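Local coordinates for pyrroline-5-carboxylate reductase catalytic N-terminal domain-containing protein (Sinorhizobium meliloti, PDB 4HUJ), which is of unknown function but probably binds a dinucleotide cofactor such as NAD(P) and may act as an oxidoreductase, at residues Trp104-Val109 with Leu138-Ala142. Sequence-based numbering, arbitrary orientation.
Sequences WGGQIV and LVPGA
One face of the Trp104 indole is covered by Val139, whose CG1 stands 3.7 Å from the centroid of the five-membered ring, 22° off the normal, in a CH-pi contact. The methyl is displaced toward the pyrrole rim, and its nearest ring atom is Trp104 NE1, 3.5 Å from Val139 CG1. At the ring's edge, near its plane, lies the carbonyl oxygen of Pro140, which approaches Trp104 CB to 3.4 Å. The indole is swung over Val139 because CG is anti to the carbonyl carbon (chi1 -75°); Val139 CG1 takes the same setting (chi1 -71°). Ala142 CB lies oblique to the indole and packs against Trp104 CB at 3.5 Å and Val109 CG2 at 3.7 Å. Val109 reaches it with the branch that lies beside its own backbone N.

Each backbone makes a type II turn, Trp104-Gln107 and Val139-Ala142, closed by Gln107 N to Trp104 O and Ala142 N to Val139 O. Gly106 and Gly141, both with positive phi, occupy the third positions of their turns. Ala142 CA makes a bent CA-H...O contact with Gln107 O (3.6 Å). Beyond the turns the chains pair as parallel strands 108-111 and 143-147, with Gln107 and Val109 bonded to Lys143, while Val98 of helix 94-98 touches both Trp104 and Val139.

The contact is thus mainly apolar, with backbone carbonyl oxygens at its margin: a buried indole, two valines and an alanine methyl join adjacent turns leading into neighbouring strands of the Rossmann-like sheet through van der Waals and CH-pi contacts, while the hydrogen bonds stay within each turn and in the sheet beyond.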
ATOM      1  N   TRP A 104       9.633   3.878  14.206  1.00 29.62           N
ATOM      2  CA  TRP A 104       8.969   4.275  12.973  1.00 28.14           C
ATOM      3  C   TRP A 104       8.579   5.752  12.972  1.00 27.66           C
ATOM      4  O   TRP A 104       7.840   6.207  12.097  1.00 27.37           O
ATOM      5  CB  TRP A 104       7.732   3.406  12.758  1.00 27.82           C
ATOM      6  CG  TRP A 104       8.036   2.016  12.303  1.00 26.91           C
ATOM      7  CD1 TRP A 104       8.207   0.910  13.087  1.00 26.18           C
ATOM      8  CD2 TRP A 104       8.188   1.577  10.950  1.00 25.47           C
ATOM      9  NE1 TRP A 104       8.464  -0.191  12.306  1.00 26.10           N
ATOM     10  CE2 TRP A 104       8.459   0.189  10.990  1.00 25.39           C
ATOM     11  CE3 TRP A 104       8.126   2.220   9.706  1.00 24.35           C
ATOM     12  CZ2 TRP A 104       8.664  -0.566   9.833  1.00 25.31           C
ATOM     13  CZ3 TRP A 104       8.333   1.468   8.555  1.00 24.83           C
ATOM     14  CH2 TRP A 104       8.600   0.089   8.628  1.00 24.48           C
ATOM     15  N   GLY A 105       9.080   6.496  13.956  1.00 27.00           N
ATOM     16  CA  GLY A 105       8.800   7.928  14.067  1.00 25.81           C
ATOM     17  C   GLY A 105       9.018   8.695  12.776  1.00 24.69           C
ATOM     18  O   GLY A 105      10.040   8.525  12.101  1.00 25.00           O
ATOM     19  N   GLY A 106       8.036   9.519  12.419  1.00 23.62           N
ATOM     20  CA  GLY A 106       8.115  10.360  11.228  1.00 22.06           C
ATOM     21  C   GLY A 106       7.763   9.660   9.926  1.00 20.82           C
ATOM     22  O   GLY A 106       7.799  10.270   8.852  1.00 21.13           O
ATOM     23  N   GLN A 107       7.424   8.378  10.013  1.00 19.46           N
ATOM     24  CA  GLN A 107       7.101   7.601   8.821  1.00 17.82           C
ATOM     25  C   GLN A 107       5.615   7.287   8.742  1.00 16.94           C
ATOM     26  O   GLN A 107       4.926   7.220   9.764  1.00 17.07           O
ATOM     27  CB  GLN A 107       7.898   6.294   8.784  1.00 17.88           C
ATOM     28  CG  GLN A 107       9.405   6.471   8.740  1.00 17.27           C
ATOM     29  CD  GLN A 107      10.131   5.144   8.679  1.00 17.10           C
ATOM     30  OE1 GLN A 107      10.231   4.525   7.616  1.00 18.62           O
ATOM     31  NE2 GLN A 107      10.643   4.700   9.815  1.00 15.72           N
ATOM     32  N   ILE A 108       5.143   7.104   7.513  1.00 15.60           N
ATOM     33  CA  ILE A 108       3.790   6.634   7.248  1.00 14.60           C
ATOM     34  C   ILE A 108       3.900   5.208   6.740  1.00 13.87           C
ATOM     35  O   ILE A 108       4.694   4.925   5.841  1.00 13.65           O
ATOM     36  CB  ILE A 108       3.077   7.514   6.197  1.00 14.36           C
ATOM     37  CG1 ILE A 108       2.792   8.902   6.774  1.00 14.63           C
ATOM     38  CG2 ILE A 108       1.768   6.857   5.708  1.00 14.79           C
ATOM     39  CD1 ILE A 108       2.376   9.923   5.730  1.00 13.88           C
ATOM     40  N   VAL A 109       3.101   4.319   7.327  1.00 13.24           N
ATOM     41  CA  VAL A 109       2.989   2.945   6.856  1.00 12.73           C
ATOM     42  C   VAL A 109       1.606   2.776   6.240  1.00 12.37           C
ATOM     43  O   VAL A 109       0.605   3.095   6.871  1.00 12.34           O
ATOM     44  CB  VAL A 109       3.220   1.933   8.009  1.00 12.65           C
ATOM     45  CG1 VAL A 109       2.817   0.512   7.599  1.00 13.60           C
ATOM     46  CG2 VAL A 109       4.677   1.964   8.435  1.00 13.32           C
ATOM     47  N   LEU A 138       2.274  -3.290  15.425  1.00 21.95           N
ATOM     48  CA  LEU A 138       3.568  -3.827  14.993  1.00 22.54           C
ATOM     49  C   LEU A 138       4.518  -2.745  14.470  1.00 22.55           C
ATOM     50  O   LEU A 138       5.711  -2.998  14.282  1.00 22.62           O
ATOM     51  CB  LEU A 138       3.380  -4.911  13.922  1.00 22.39           C
ATOM     52  CG  LEU A 138       2.568  -6.156  14.279  1.00 22.93           C
ATOM     53  CD1 LEU A 138       2.265  -6.949  13.019  1.00 23.90           C
ATOM     54  CD2 LEU A 138       3.286  -7.019  15.318  1.00 23.95           C
ATOM     55  N   VAL A 139       3.983  -1.547  14.224  1.00 22.60           N
ATOM     56  CA  VAL A 139       4.796  -0.405  13.792  1.00 22.36           C
ATOM     57  C   VAL A 139       4.607   0.824  14.705  1.00 22.74           C
ATOM     58  O   VAL A 139       4.152   1.878  14.247  1.00 22.32           O
ATOM     59  CB  VAL A 139       4.559  -0.035  12.290  1.00 22.12           C
ATOM     60  CG1 VAL A 139       5.163  -1.084  11.374  1.00 22.04           C
ATOM     61  CG2 VAL A 139       3.071   0.144  11.986  1.00 21.82           C
ATOM     62  N   PRO A 140       4.963   0.696  16.004  1.00 23.16           N
ATOM     63  CA  PRO A 140       4.760   1.820  16.924  1.00 23.22           C
ATOM     64  C   PRO A 140       5.543   3.048  16.472  1.00 22.77           C
ATOM     65  O   PRO A 140       6.684   2.928  16.010  1.00 23.19           O
ATOM     66  CB  PRO A 140       5.310   1.291  18.255  1.00 23.35           C
ATOM     67  CG  PRO A 140       6.300   0.251  17.861  1.00 23.72           C
ATOM     68  CD  PRO A 140       5.694  -0.407  16.657  1.00 23.50           C
ATOM     69  N   GLY A 141       4.919   4.215  16.574  1.00 22.09           N
ATOM     70  CA  GLY A 141       5.541   5.438  16.103  1.00 21.23           C
ATOM     71  C   GLY A 141       5.118   5.813  14.695  1.00 20.39           C
ATOM     72  O   GLY A 141       5.138   6.987  14.340  1.00 21.01           O
ATOM     73  N   ALA A 142       4.736   4.819  13.890  1.00 19.58           N
ATOM     74  CA  ALA A 142       4.292   5.073  12.520  1.00 18.36           C
ATOM     75  C   ALA A 142       2.861   5.587  12.497  1.00 17.61           C
ATOM     76  O   ALA A 142       2.043   5.207  13.337  1.00 18.07           O
ATOM     77  CB  ALA A 142       4.400   3.809  11.675  1.00 18.70           C
TER